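Local coordinates for protein citryl-spermidine/3,4-dihydroxybenzoyl-citryl-spermidine:spermidine ligase (Bacillus anthracis, PDB 3TO3) that catalyses the ATP-dependent condensation of spermidine with citryl-spermidine intermediates during biosynthesis of the siderophore petrobactin, working as a homodimer, at residues 565-570 and 586-591; 38-43 and 571-576; 537-542 and 590-595. One frame throughout, in Å; residues are numbered along the deposited sequence.

Contact 1. Residues 565-570 and 586-591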
ATOM      1  N   PRO B 565     -18.707  13.649 -38.430  1.00 48.26           N
ATOM      2  CA  PRO B 565     -19.742  14.204 -37.547  1.00 45.57           C
ATOM      3  C   PRO B 565     -19.593  13.720 -36.114  1.00 54.44           C
ATOM      4  O   PRO B 565     -19.694  14.517 -35.183  1.00 50.74           O
ATOM      5  CB  PRO B 565     -21.042  13.662 -38.143  1.00 47.29           C
ATOM      6  CG  PRO B 565     -20.710  13.435 -39.613  1.00 47.25           C
ATOM      7  CD  PRO B 565     -19.271  12.973 -39.608  1.00 47.35           C
ATOM      8  N   THR B 566     -19.351  12.426 -35.947  1.00 57.02           N
ATOM      9  CA  THR B 566     -19.216  11.839 -34.627  1.00 53.41           C
ATOM     10  C   THR B 566     -18.032  10.883 -34.648  1.00 58.72           C
ATOM     11  O   THR B 566     -17.649  10.389 -35.709  1.00 60.35           O
ATOM     12  CB  THR B 566     -20.489  11.062 -34.213  1.00 50.06           C
ATOM     13  OG1 THR B 566     -20.630   9.929 -35.051  1.00 61.13           O
ATOM     14  CG2 THR B 566     -21.764  11.917 -34.373  1.00 45.86           C
ATOM     15  N   PHE B 567     -17.424  10.658 -33.485  1.00 53.64           N
ATOM     16  CA  PHE B 567     -16.418   9.618 -33.365  1.00 56.97           C
ATOM     17  C   PHE B 567     -16.396   9.071 -31.947  1.00 54.55           C
ATOM     18  O   PHE B 567     -17.090   9.587 -31.068  1.00 53.24           O
ATOM     19  CB  PHE B 567     -15.037  10.145 -33.719  1.00 53.87           C
ATOM     20  CG  PHE B 567     -14.412  10.941 -32.624  1.00 52.13           C
ATOM     21  CD1 PHE B 567     -13.461  10.374 -31.796  1.00 52.33           C
ATOM     22  CD2 PHE B 567     -14.786  12.251 -32.413  1.00 52.93           C
ATOM     23  CE1 PHE B 567     -12.887  11.110 -30.769  1.00 51.60           C
ATOM     24  CE2 PHE B 567     -14.217  12.994 -31.399  1.00 55.31           C
ATOM     25  CZ  PHE B 567     -13.267  12.415 -30.574  1.00 52.80           C
ATOM     26  N   TYR B 568     -15.563   8.052 -31.739  1.00 55.02           N
ATOM     27  CA  TYR B 568     -15.513   7.304 -30.487  1.00 59.07           C
ATOM     28  C   TYR B 568     -14.331   7.744 -29.651  1.00 56.21           C
ATOM     29  O   TYR B 568     -13.195   7.508 -30.005  1.00 64.62           O
ATOM     30  CB  TYR B 568     -15.451   5.788 -30.750  1.00 63.74           C
ATOM     31  CG  TYR B 568     -16.805   5.177 -31.054  1.00 72.81           C
ATOM     32  CD1 TYR B 568     -17.952   5.673 -30.449  1.00 81.09           C
ATOM     33  CD2 TYR B 568     -16.950   4.116 -31.953  1.00 79.77           C
ATOM     34  CE1 TYR B 568     -19.213   5.138 -30.713  1.00 84.27           C
ATOM     35  CE2 TYR B 568     -18.219   3.563 -32.223  1.00 86.35           C
ATOM     36  CZ  TYR B 568     -19.350   4.093 -31.597  1.00 90.46           C
ATOM     37  OH  TYR B 568     -20.623   3.591 -31.829  1.00 91.99           O
ATOM     38  N   ALA B 569     -14.635   8.408 -28.544  1.00 54.52           N
ATOM     39  CA  ALA B 569     -13.663   8.837 -27.543  1.00 51.91           C
ATOM     40  C   ALA B 569     -13.526   7.831 -26.368  1.00 48.21           C
ATOM     41  O   ALA B 569     -14.495   7.229 -25.931  1.00 50.80           O
ATOM     42  CB  ALA B 569     -14.079  10.164 -27.010  1.00 47.92           C
ATOM     43  N   GLU B 570     -12.312   7.686 -25.862  1.00 50.99           N
ATOM     44  CA  GLU B 570     -12.014   6.862 -24.709  1.00 49.73           C
ATOM     45  C   GLU B 570     -12.874   7.243 -23.534  1.00 46.09           C
ATOM     46  O   GLU B 570     -13.021   8.413 -23.252  1.00 46.15           O
ATOM     47  CB  GLU B 570     -10.560   7.082 -24.290  1.00 62.42           C
ATOM     48  CG  GLU B 570      -9.530   6.457 -25.201  1.00 81.85           C
ATOM     49  CD  GLU B 570      -9.630   4.942 -25.250  1.00106.26           C
ATOM     50  OE1 GLU B 570      -9.816   4.320 -24.175  1.00115.39           O
ATOM     51  OE2 GLU B 570      -9.527   4.369 -26.365  1.00113.86           O
ATOM     52  N   HIS B 586     -17.004   5.918 -26.134  1.00 50.25           N
ATOM     53  CA  HIS B 586     -18.361   6.436 -26.295  1.00 49.81           C
ATOM     54  C   HIS B 586     -18.411   7.479 -27.401  1.00 57.73           C
ATOM     55  O   HIS B 586     -17.412   8.121 -27.699  1.00 59.52           O
ATOM     56  CB  HIS B 586     -18.966   6.962 -24.985  1.00 41.36           C
ATOM     57  CG  HIS B 586     -18.353   8.243 -24.491  1.00 47.74           C
ATOM     58  ND1 HIS B 586     -19.089   9.390 -24.283  1.00 46.47           N
ATOM     59  CD2 HIS B 586     -17.084   8.544 -24.132  1.00 45.26           C
ATOM     60  CE1 HIS B 586     -18.295  10.339 -23.816  1.00 42.99           C
ATOM     61  NE2 HIS B 586     -17.073   9.852 -23.724  1.00 39.59           N
ATOM     62  N   GLU B 587     -19.573   7.611 -28.029  1.00 40.54           N
ATOM     63  CA  GLU B 587     -19.718   8.442 -29.190  1.00 42.43           C
ATOM     64  C   GLU B 587     -19.979   9.883 -28.797  1.00 50.87           C
ATOM     65  O   GLU B 587     -20.859  10.156 -27.986  1.00 53.48           O
ATOM     66  CB  GLU B 587     -20.863   7.937 -30.038  1.00 44.82           C
ATOM     67  CG  GLU B 587     -20.952   8.630 -31.389  1.00 55.67           C
ATOM     68  CD  GLU B 587     -22.239   8.314 -32.101  1.00 63.26           C
ATOM     69  OE1 GLU B 587     -23.110   7.704 -31.458  1.00 69.75           O
ATOM     70  OE2 GLU B 587     -22.390   8.679 -33.287  1.00 65.05           O
ATOM     71  N   VAL B 588     -19.207  10.796 -29.376  1.00 50.30           N
ATOM     72  CA  VAL B 588     -19.314  12.219 -29.059  1.00 46.06           C
ATOM     73  C   VAL B 588     -19.409  13.049 -30.337  1.00 49.22           C
ATOM     74  O   VAL B 588     -18.900  12.650 -31.375  1.00 48.77           O
ATOM     75  CB  VAL B 588     -18.107  12.698 -28.235  1.00 41.78           C
ATOM     76  CG1 VAL B 588     -18.008  11.921 -26.919  1.00 40.52           C
ATOM     77  CG2 VAL B 588     -16.819  12.566 -29.040  1.00 37.69           C
ATOM     78  N   PRO B 589     -20.080  14.204 -30.275  1.00 48.64           N
ATOM     79  CA  PRO B 589     -20.138  14.983 -31.516  1.00 42.94           C
ATOM     80  C   PRO B 589     -18.786  15.652 -31.779  1.00 38.43           C
ATOM     81  O   PRO B 589     -17.973  15.891 -30.872  1.00 43.88           O
ATOM     82  CB  PRO B 589     -21.235  16.010 -31.234  1.00 45.06           C
ATOM     83  CG  PRO B 589     -21.092  16.273 -29.745  1.00 49.99           C
ATOM     84  CD  PRO B 589     -20.683  14.921 -29.137  1.00 50.95           C
ATOM     85  N   ASN B 590     -18.520  15.929 -33.043  1.00 41.71           N
ATOM     86  CA  ASN B 590     -17.247  16.531 -33.418  1.00 43.04           C
ATOM     87  C   ASN B 590     -17.439  18.003 -33.830  1.00 44.31           C
ATOM     88  O   ASN B 590     -18.086  18.294 -34.840  1.00 52.99           O
ATOM     89  CB  ASN B 590     -16.626  15.713 -34.539  1.00 41.09           C
ATOM     90  CG  ASN B 590     -15.366  16.339 -35.093  1.00 45.88           C
ATOM     91  OD1 ASN B 590     -14.787  17.245 -34.491  1.00 46.90           O
ATOM     92  ND2 ASN B 590     -14.945  15.868 -36.264  1.00 38.84           N
ATOM     93  N   PRO B 591     -16.899  18.935 -33.036  1.00 41.05           N
ATOM     94  CA  PRO B 591     -17.115  20.347 -33.387  1.00 42.60           C
ATOM     95  C   PRO B 591     -16.429  20.722 -34.715  1.00 43.45           C
ATOM     96  O   PRO B 591     -16.863  21.678 -35.340  1.00 48.05           O
ATOM     97  CB  PRO B 591     -16.496  21.114 -32.195  1.00 37.40           C
ATOM     98  CG  PRO B 591     -15.373  20.179 -31.709  1.00 38.41           C
ATOM     99  CD  PRO B 591     -15.928  18.766 -31.923  1.00 36.08           C
TER
HETATM  100  O   HOH W   1     -14.567  10.741 -22.707  1.00 51.62           O
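Phe-567 pairs with Val-588 and Ala-569 with His-586 as hydrogen-bonded pairs of a two-stranded antiparallel sheet, whose strand segments are twisted to 127° between their N-to-C directions. Val-588 N to Phe-567 O measures 3.0 Å and His-586 N to Ala-569 O 2.8 Å; beyond the strand end, Asn-590 N still reaches Pro-565 O.

Thr-566, Tyr-568, Glu-587 and Pro-589 share one face. Glu-587 stretches out with CG anti to its backbone N (chi1 -171°), and its OE2 receives the hydroxyl of Thr-566 on the anti lone pair, OG1 to OE2 being 2.8 Å. The Tyr-568 ring lies beside the same glutamate, CE1 coming within 3.3 Å of Glu-587 CB, and turns its edge to Glu-587 N and His-586 O. On the other face, Phe-567 CE2 sits 3.5 Å from Val-588 CG2, a methyl that also meets Ala-569 CB; Leu-509 and Leu-514 of helix 502-528 help to cover this side. Near the sheet end a water in the plane of the His-586 ring links its NE2 to Glu-570 O, to which it donates.

Phe-567, Ala-569 and Val-588 thus form an apolar patch, with His-586 and its water at one end of the same face. Across the sheet, Glu-587 OE2 takes the Thr-566 hydroxyl at the exposed surface, in a pose that a lattice contact may also influence.

Contact 2. Residues 38-43 and 571-576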
ATOM      1  N   GLU B  38     -19.474  10.403 -19.769  1.00 40.77           N
ATOM      2  CA  GLU B  38     -19.171   9.080 -20.322  1.00 42.27           C
ATOM      3  C   GLU B  38     -20.399   8.173 -20.233  1.00 41.76           C
ATOM      4  O   GLU B  38     -20.345   7.021 -20.608  1.00 44.14           O
ATOM      5  CB  GLU B  38     -18.000   8.435 -19.565  1.00 37.36           C
ATOM      6  CG  GLU B  38     -16.723   9.203 -19.677  1.00 42.26           C
ATOM      7  CD  GLU B  38     -15.524   8.557 -18.962  1.00 52.86           C
ATOM      8  OE1 GLU B  38     -15.569   7.347 -18.601  1.00 51.29           O
ATOM      9  OE2 GLU B  38     -14.517   9.287 -18.764  1.00 55.16           O
ATOM     10  N   GLY B  39     -21.493   8.689 -19.685  1.00 37.84           N
ATOM     11  CA  GLY B  39     -22.725   7.926 -19.554  1.00 35.71           C
ATOM     12  C   GLY B  39     -22.670   6.864 -18.474  1.00 47.63           C
ATOM     13  O   GLY B  39     -23.443   5.940 -18.504  1.00 44.55           O
ATOM     14  N   ILE B  40     -21.742   6.966 -17.531  1.00 47.88           N
ATOM     15  CA  ILE B  40     -21.696   5.994 -16.444  1.00 39.93           C
ATOM     16  C   ILE B  40     -22.974   6.116 -15.605  1.00 43.43           C
ATOM     17  O   ILE B  40     -23.483   5.123 -15.092  1.00 44.91           O
ATOM     18  CB  ILE B  40     -20.441   6.192 -15.570  1.00 40.65           C
ATOM     19  CG1 ILE B  40     -19.194   5.883 -16.395  1.00 43.83           C
ATOM     20  CG2 ILE B  40     -20.483   5.307 -14.316  1.00 35.88           C
ATOM     21  CD1 ILE B  40     -17.934   6.451 -15.829  1.00 49.45           C
ATOM     22  N   ILE B  41     -23.478   7.343 -15.465  1.00 38.32           N
ATOM     23  CA  ILE B  41     -24.786   7.591 -14.877  1.00 44.91           C
ATOM     24  C   ILE B  41     -25.626   8.387 -15.892  1.00 51.15           C
ATOM     25  O   ILE B  41     -25.103   9.126 -16.749  1.00 51.20           O
ATOM     26  CB  ILE B  41     -24.681   8.407 -13.567  1.00 41.61           C
ATOM     27  CG1 ILE B  41     -23.966   9.724 -13.861  1.00 40.81           C
ATOM     28  CG2 ILE B  41     -23.917   7.649 -12.510  1.00 33.95           C
ATOM     29  CD1 ILE B  41     -23.925  10.670 -12.692  1.00 56.70           C
ATOM     30  N   THR B  42     -26.937   8.257 -15.786  1.00 50.72           N
ATOM     31  CA  THR B  42     -27.828   8.888 -16.753  1.00 51.02           C
ATOM     32  C   THR B  42     -28.882   9.672 -15.977  1.00 46.23           C
ATOM     33  O   THR B  42     -30.005   9.236 -15.818  1.00 48.21           O
ATOM     34  CB  THR B  42     -28.463   7.827 -17.691  1.00 56.77           C
ATOM     35  OG1 THR B  42     -28.978   6.750 -16.902  1.00 63.54           O
ATOM     36  CG2 THR B  42     -27.395   7.226 -18.659  1.00 45.64           C
ATOM     37  N   PRO B  43     -28.508  10.848 -15.482  1.00 44.12           N
ATOM     38  CA  PRO B  43     -29.445  11.613 -14.653  1.00 42.72           C
ATOM     39  C   PRO B  43     -30.642  12.070 -15.471  1.00 45.32           C
ATOM     40  O   PRO B  43     -30.569  12.014 -16.687  1.00 47.64           O
ATOM     41  CB  PRO B  43     -28.603  12.808 -14.199  1.00 39.52           C
ATOM     42  CG  PRO B  43     -27.540  12.937 -15.256  1.00 46.38           C
ATOM     43  CD  PRO B  43     -27.218  11.537 -15.662  1.00 44.06           C
ATOM     44  N   GLN B 571     -13.373   6.260 -22.797  1.00 46.45           N
ATOM     45  CA  GLN B 571     -14.003   6.573 -21.538  1.00 44.44           C
ATOM     46  C   GLN B 571     -12.981   6.266 -20.447  1.00 51.11           C
ATOM     47  O   GLN B 571     -12.857   5.129 -19.999  1.00 59.36           O
ATOM     48  CB  GLN B 571     -15.169   5.601 -21.330  1.00 37.89           C
ATOM     49  CG  GLN B 571     -16.244   5.650 -22.388  1.00 39.67           C
ATOM     50  CD  GLN B 571     -17.302   4.590 -22.160  1.00 48.07           C
ATOM     51  OE1 GLN B 571     -17.044   3.389 -22.306  1.00 52.63           O
ATOM     52  NE2 GLN B 571     -18.504   5.025 -21.790  1.00 46.47           N
ATOM     53  N   LEU B 572     -12.371   7.304 -19.908  1.00 50.12           N
ATOM     54  CA  LEU B 572     -11.254   7.140 -18.975  1.00 52.43           C
ATOM     55  C   LEU B 572     -11.702   6.816 -17.551  1.00 45.83           C
ATOM     56  O   LEU B 572     -11.106   5.990 -16.874  1.00 47.82           O
ATOM     57  CB  LEU B 572     -10.401   8.402 -18.972  1.00 52.61           C
ATOM     58  CG  LEU B 572      -9.837   8.808 -20.344  1.00 60.50           C
ATOM     59  CD1 LEU B 572      -9.389  10.250 -20.318  1.00 63.16           C
ATOM     60  CD2 LEU B 572      -8.693   7.902 -20.765  1.00 55.59           C
ATOM     61  N   THR B 573     -12.744   7.485 -17.102  1.00 38.07           N
ATOM     62  CA  THR B 573     -13.301   7.217 -15.798  1.00 39.09           C
ATOM     63  C   THR B 573     -13.948   5.831 -15.763  1.00 40.78           C
ATOM     64  O   THR B 573     -13.753   5.093 -14.815  1.00 40.16           O
ATOM     65  CB  THR B 573     -14.292   8.331 -15.414  1.00 45.22           C
ATOM     66  OG1 THR B 573     -13.584   9.587 -15.374  1.00 45.57           O
ATOM     67  CG2 THR B 573     -14.920   8.060 -14.077  1.00 35.92           C
ATOM     68  N   LYS B 574     -14.693   5.455 -16.801  1.00 40.11           N
ATOM     69  CA  LYS B 574     -15.361   4.159 -16.776  1.00 42.68           C
ATOM     70  C   LYS B 574     -14.362   3.038 -16.469  1.00 55.93           C
ATOM     71  O   LYS B 574     -14.678   2.054 -15.765  1.00 52.12           O
ATOM     72  CB  LYS B 574     -16.087   3.866 -18.091  1.00 46.10           C
ATOM     73  CG  LYS B 574     -16.927   2.604 -18.047  1.00 49.45           C
ATOM     74  CD  LYS B 574     -17.732   2.500 -19.346  1.00 63.13           C
ATOM     75  CE  LYS B 574     -18.680   1.286 -19.380  1.00 72.50           C
ATOM     76  NZ  LYS B 574     -19.995   1.588 -18.727  1.00 74.97           N
ATOM     77  N   ARG B 575     -13.148   3.209 -16.978  1.00 54.54           N
ATOM     78  CA  ARG B 575     -12.125   2.193 -16.826  1.00 65.09           C
ATOM     79  C   ARG B 575     -11.740   1.934 -15.359  1.00 61.50           C
ATOM     80  O   ARG B 575     -11.280   0.846 -15.013  1.00 62.77           O
ATOM     81  CB  ARG B 575     -10.905   2.575 -17.667  1.00 75.02           C
ATOM     82  CG  ARG B 575      -9.897   1.457 -17.847  1.00 92.61           C
ATOM     83  CD  ARG B 575      -9.206   1.614 -19.184  1.00108.01           C
ATOM     84  NE  ARG B 575      -9.466   2.936 -19.753  1.00111.22           N
ATOM     85  CZ  ARG B 575      -9.260   3.254 -21.025  1.00117.42           C
ATOM     86  NH1 ARG B 575      -9.524   4.478 -21.458  1.00119.71           N
ATOM     87  NH2 ARG B 575      -8.795   2.342 -21.870  1.00121.04           N
ATOM     88  N   ARG B 576     -11.948   2.932 -14.504  1.00 57.15           N
ATOM     89  CA  ARG B 576     -11.569   2.845 -13.101  1.00 49.46           C
ATOM     90  C   ARG B 576     -12.635   2.171 -12.275  1.00 54.34           C
ATOM     91  O   ARG B 576     -12.392   1.875 -11.094  1.00 53.41           O
ATOM     92  CB  ARG B 576     -11.353   4.245 -12.510  1.00 57.02           C
ATOM     93  CG  ARG B 576     -10.667   5.217 -13.434  1.00 76.79           C
ATOM     94  CD  ARG B 576      -9.265   5.538 -12.964  1.00 93.62           C
ATOM     95  NE  ARG B 576      -9.211   6.844 -12.312  1.00108.65           N
ATOM     96  CZ  ARG B 576      -9.131   8.003 -12.969  1.00123.68           C
ATOM     97  NH1 ARG B 576      -9.090   8.013 -14.300  1.00125.72           N
ATOM     98  NH2 ARG B 576      -9.095   9.156 -12.301  1.00126.49           N
TER
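Glu-38 reaches with its carboxylate into the backbone turn that begins at Leu-572, and its two oxygens take two successive amides. Thr-573 N gives a hydrogen bond to Glu-38 OE2 at 3.0 Å, on the syn lone pair, with an N-H...O angle of 162°. Lys-574 N binds Glu-38 OE1 at 2.8 Å, also on the syn side but 16° out of the carboxylate plane. The turn 572-576 follows helical backbone angles though it is not a regular helix. Two successive amides meeting one carboxylate is reminiscent of capping at a helix N terminus, and probably favours the negative charge.

The glutamate gets there by an extended chain, CD anti to CA (chi2 -178°). Behind it, Gln-571 lays CB against Glu-38 OE1 and turns NE2 back to Glu-38 O, a weak bond of 3.0 Å. Ile-40 adds apolar packing: its CD1 lies 3.8 Å from Thr-573 CG2 and also meets Lys-574 CB.

In the next shell, Tyr-163 OH hydrogen-bonds Glu-38 OE2, giving that oxygen a second partner, while Thr-573 OG1 pairs with Ser-34 OG. Gly-39, with positive phi, ends the preceding helix in a Schellman motif and sets the course of the chain toward Ile-40.

The turn is close to the nucleotide, the Leu-572 side chain being about 9 Å from bound ATP. The contact joins the C-terminal end of helix 18-37, just ahead of strand 44-47, to the loop between strands 566-570 and 585-589; Leu-35 of that helix backs Ile-40 and Thr-573, and His-586 of strand 585-589 packs on Glu-38 and Gln-571.

Contact 3. Residues 537-542 and 590-595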
HETATM    1  N   MSE B 537     -14.079  27.257 -35.747  0.58 42.36           N
HETATM    2  CA  MSE B 537     -14.020  27.743 -37.110  0.58 42.51           C
HETATM    3  C   MSE B 537     -12.632  28.277 -37.468  0.58 41.72           C
HETATM    4  O   MSE B 537     -12.282  28.350 -38.635  0.58 45.10           O
HETATM    5  CB  MSE B 537     -15.100  28.797 -37.375  0.58 43.10           C
HETATM    6  CG  MSE B 537     -16.516  28.214 -37.483  0.58 48.92           C
HETATM    7 SE   MSE B 537     -17.832  29.489 -38.181  0.58154.81          SE
HETATM    8  CE  MSE B 537     -18.030  30.658 -36.642  0.58 43.53           C
ATOM      9  N   ILE B 538     -11.848  28.660 -36.470  1.00 43.43           N
ATOM     10  CA  ILE B 538     -10.482  29.077 -36.729  1.00 48.97           C
ATOM     11  C   ILE B 538      -9.597  27.877 -36.918  1.00 53.78           C
ATOM     12  O   ILE B 538      -8.701  27.877 -37.760  1.00 53.38           O
ATOM     13  CB  ILE B 538      -9.927  29.963 -35.614  1.00 45.10           C
ATOM     14  CG1 ILE B 538     -10.480  31.386 -35.783  1.00 46.87           C
ATOM     15  CG2 ILE B 538      -8.407  29.954 -35.659  1.00 42.70           C
ATOM     16  CD1 ILE B 538     -10.200  32.292 -34.633  1.00 49.03           C
ATOM     17  N   VAL B 539      -9.859  26.850 -36.116  1.00 54.61           N
ATOM     18  CA  VAL B 539      -9.114  25.613 -36.215  1.00 47.59           C
ATOM     19  C   VAL B 539      -9.308  24.992 -37.599  1.00 47.25           C
ATOM     20  O   VAL B 539      -8.329  24.642 -38.269  1.00 50.20           O
ATOM     21  CB  VAL B 539      -9.470  24.636 -35.087  1.00 44.11           C
ATOM     22  CG1 VAL B 539      -8.789  23.287 -35.322  1.00 38.52           C
ATOM     23  CG2 VAL B 539      -9.020  25.217 -33.752  1.00 37.27           C
ATOM     24  N   VAL B 540     -10.557  24.888 -38.043  1.00 35.28           N
ATOM     25  CA  VAL B 540     -10.800  24.431 -39.408  1.00 44.83           C
ATOM     26  C   VAL B 540     -10.072  25.270 -40.500  1.00 54.80           C
ATOM     27  O   VAL B 540      -9.365  24.721 -41.342  1.00 55.54           O
ATOM     28  CB  VAL B 540     -12.294  24.307 -39.690  1.00 45.32           C
ATOM     29  CG1 VAL B 540     -12.534  23.955 -41.126  1.00 44.53           C
ATOM     30  CG2 VAL B 540     -12.891  23.244 -38.776  1.00 43.25           C
ATOM     31  N   GLU B 541     -10.219  26.589 -40.471  1.00 55.19           N
ATOM     32  CA  GLU B 541      -9.559  27.430 -41.459  1.00 48.24           C
ATOM     33  C   GLU B 541      -8.058  27.138 -41.543  1.00 46.49           C
ATOM     34  O   GLU B 541      -7.489  27.002 -42.648  1.00 46.37           O
ATOM     35  CB  GLU B 541      -9.760  28.913 -41.147  1.00 52.19           C
ATOM     36  CG  GLU B 541     -11.130  29.462 -41.439  1.00 60.67           C
ATOM     37  CD  GLU B 541     -11.341  30.869 -40.862  1.00 67.64           C
ATOM     38  OE1 GLU B 541     -10.382  31.658 -40.811  1.00 68.43           O
ATOM     39  OE2 GLU B 541     -12.471  31.189 -40.453  1.00 77.41           O
ATOM     40  N   GLU B 542      -7.415  27.063 -40.379  1.00 36.41           N
ATOM     41  CA  GLU B 542      -5.982  26.830 -40.334  1.00 41.77           C
ATOM     42  C   GLU B 542      -5.547  25.467 -40.874  1.00 48.78           C
ATOM     43  O   GLU B 542      -4.521  25.364 -41.552  1.00 58.12           O
ATOM     44  CB  GLU B 542      -5.438  27.053 -38.933  1.00 39.67           C
ATOM     45  CG  GLU B 542      -5.631  28.463 -38.519  1.00 49.63           C
ATOM     46  CD  GLU B 542      -4.920  29.435 -39.430  1.00 55.31           C
ATOM     47  OE1 GLU B 542      -4.059  28.994 -40.230  1.00 55.02           O
ATOM     48  OE2 GLU B 542      -5.226  30.645 -39.334  1.00 59.27           O
ATOM     49  N   ASN B 590     -18.520  15.929 -33.043  1.00 41.71           N
ATOM     50  CA  ASN B 590     -17.247  16.531 -33.418  1.00 43.04           C
ATOM     51  C   ASN B 590     -17.439  18.003 -33.830  1.00 44.31           C
ATOM     52  O   ASN B 590     -18.086  18.294 -34.840  1.00 52.99           O
ATOM     53  CB  ASN B 590     -16.626  15.713 -34.539  1.00 41.09           C
ATOM     54  CG  ASN B 590     -15.366  16.339 -35.093  1.00 45.88           C
ATOM     55  OD1 ASN B 590     -14.787  17.245 -34.491  1.00 46.90           O
ATOM     56  ND2 ASN B 590     -14.945  15.868 -36.264  1.00 38.84           N
ATOM     57  N   PRO B 591     -16.899  18.935 -33.036  1.00 41.05           N
ATOM     58  CA  PRO B 591     -17.115  20.347 -33.387  1.00 42.60           C
ATOM     59  C   PRO B 591     -16.429  20.722 -34.715  1.00 43.45           C
ATOM     60  O   PRO B 591     -16.863  21.678 -35.340  1.00 48.05           O
ATOM     61  CB  PRO B 591     -16.496  21.114 -32.195  1.00 37.40           C
ATOM     62  CG  PRO B 591     -15.373  20.179 -31.709  1.00 38.41           C
ATOM     63  CD  PRO B 591     -15.928  18.766 -31.923  1.00 36.08           C
ATOM     64  N   LEU B 592     -15.424  19.971 -35.170  1.00 44.29           N
ATOM     65  CA  LEU B 592     -14.817  20.323 -36.466  1.00 37.91           C
ATOM     66  C   LEU B 592     -15.806  20.121 -37.591  1.00 43.00           C
ATOM     67  O   LEU B 592     -15.711  20.774 -38.617  1.00 44.31           O
ATOM     68  CB  LEU B 592     -13.564  19.538 -36.761  1.00 40.02           C
ATOM     69  CG  LEU B 592     -12.456  19.680 -35.742  1.00 46.47           C
ATOM     70  CD1 LEU B 592     -11.211  19.012 -36.313  1.00 48.12           C
ATOM     71  CD2 LEU B 592     -12.228  21.126 -35.547  1.00 56.17           C
ATOM     72  N   TYR B 593     -16.780  19.231 -37.389  1.00 46.57           N
ATOM     73  CA  TYR B 593     -17.758  18.968 -38.437  1.00 45.01           C
ATOM     74  C   TYR B 593     -18.625  20.168 -38.782  1.00 49.21           C
ATOM     75  O   TYR B 593     -18.752  20.526 -39.935  1.00 50.28           O
ATOM     76  CB  TYR B 593     -18.660  17.824 -38.044  1.00 46.35           C
ATOM     77  CG  TYR B 593     -19.806  17.641 -38.989  1.00 46.15           C
ATOM     78  CD1 TYR B 593     -21.094  17.985 -38.620  1.00 55.08           C
ATOM     79  CD2 TYR B 593     -19.605  17.123 -40.261  1.00 48.56           C
ATOM     80  CE1 TYR B 593     -22.165  17.824 -39.509  1.00 56.22           C
ATOM     81  CE2 TYR B 593     -20.662  16.950 -41.143  1.00 50.16           C
ATOM     82  CZ  TYR B 593     -21.938  17.299 -40.763  1.00 60.81           C
ATOM     83  OH  TYR B 593     -23.000  17.126 -41.645  1.00 76.00           O
ATOM     84  N   ARG B 594     -19.252  20.773 -37.783  1.00 56.23           N
ATOM     85  CA  ARG B 594     -20.137  21.887 -38.072  1.00 63.28           C
ATOM     86  C   ARG B 594     -19.317  23.091 -38.509  1.00 55.03           C
ATOM     87  O   ARG B 594     -19.700  23.826 -39.405  1.00 50.89           O
ATOM     88  CB  ARG B 594     -21.009  22.248 -36.868  1.00 78.86           C
ATOM     89  CG  ARG B 594     -22.112  23.254 -37.228  1.00 98.36           C
ATOM     90  CD  ARG B 594     -23.206  23.323 -36.167  1.00110.69           C
ATOM     91  NE  ARG B 594     -24.273  24.260 -36.525  1.00119.40           N
ATOM     92  CZ  ARG B 594     -24.319  25.532 -36.135  1.00123.59           C
ATOM     93  NH1 ARG B 594     -25.335  26.307 -36.506  1.00124.48           N
ATOM     94  NH2 ARG B 594     -23.349  26.028 -35.371  1.00122.25           N
ATOM     95  N   ALA B 595     -18.171  23.277 -37.874  1.00 44.59           N
ATOM     96  CA  ALA B 595     -17.315  24.371 -38.241  1.00 44.18           C
ATOM     97  C   ALA B 595     -16.945  24.291 -39.742  1.00 50.58           C
ATOM     98  O   ALA B 595     -17.014  25.293 -40.465  1.00 49.21           O
ATOM     99  CB  ALA B 595     -16.080  24.371 -37.360  1.00 45.02           C
TER
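Val-540 CG2 lies over the CB of Ala-595 at 3.7 Å and also meets Leu-592 CD2, 3.9 Å away, touching both residues, which are three positions apart. This is helix-helix packing at a steep angle: the short axes of 537-542 and 591-595 pass 8.8 Å from each other with a signed crossing angle of -77°. The steep crossing is consistent with a small interface of 220 Å², made by five residues.

The small size of Ala-595 is consistent with the close approach of the backbones, its CA lying 4.8 Å from that of Met-537, a selenomethionine in this crystal. Met-537 contributes CG, 3.9 Å from Ala-595 CB, while in the conformer modelled here its selenium end leads away from the partner helix. Leu-592 CD2 also touches Val-539 CG1, and the side chains of Val-539 and Leu-592 cross at about a right angle. Trp-536 on helix 532-547 packs against Leu-592 and Ala-595 as well.

The contact is apolar packing remote from the ATP and magnesium sites. The second helix starts at the N-cap Asn-590, whose ND2 is bound by Thr-564 O and Leu-562 O and whose OD1 accepts from Leu-592 N at 2.9 Å, the donor standing above the carboxamide plane.

How the contacts relate
From the N terminus, the chain leaves helix 18-37 at 38-43 and meets 571-576 after 527 intervening residues, the loop that contact 2 closes. Within that span begins helix 532-547, whose partner segment 590-595 comes later; contact 3 therefore crosses contact 2. Contact 1 crosses it too, since 571-576 lies in the 15-residue connection between its strands. Contacts 1 and 3 end together, sharing Asn-590 and Pro-591, where strand 585-589 passes into helix 591-600. His-586 of contact 1 packs on Glu-38 and Gln-571 of contact 2, tying the end of the N-terminal helix to the C-terminal strands, while the Glu-570 to Arg-575 salt bridge joins strand 566-570 to the following loop.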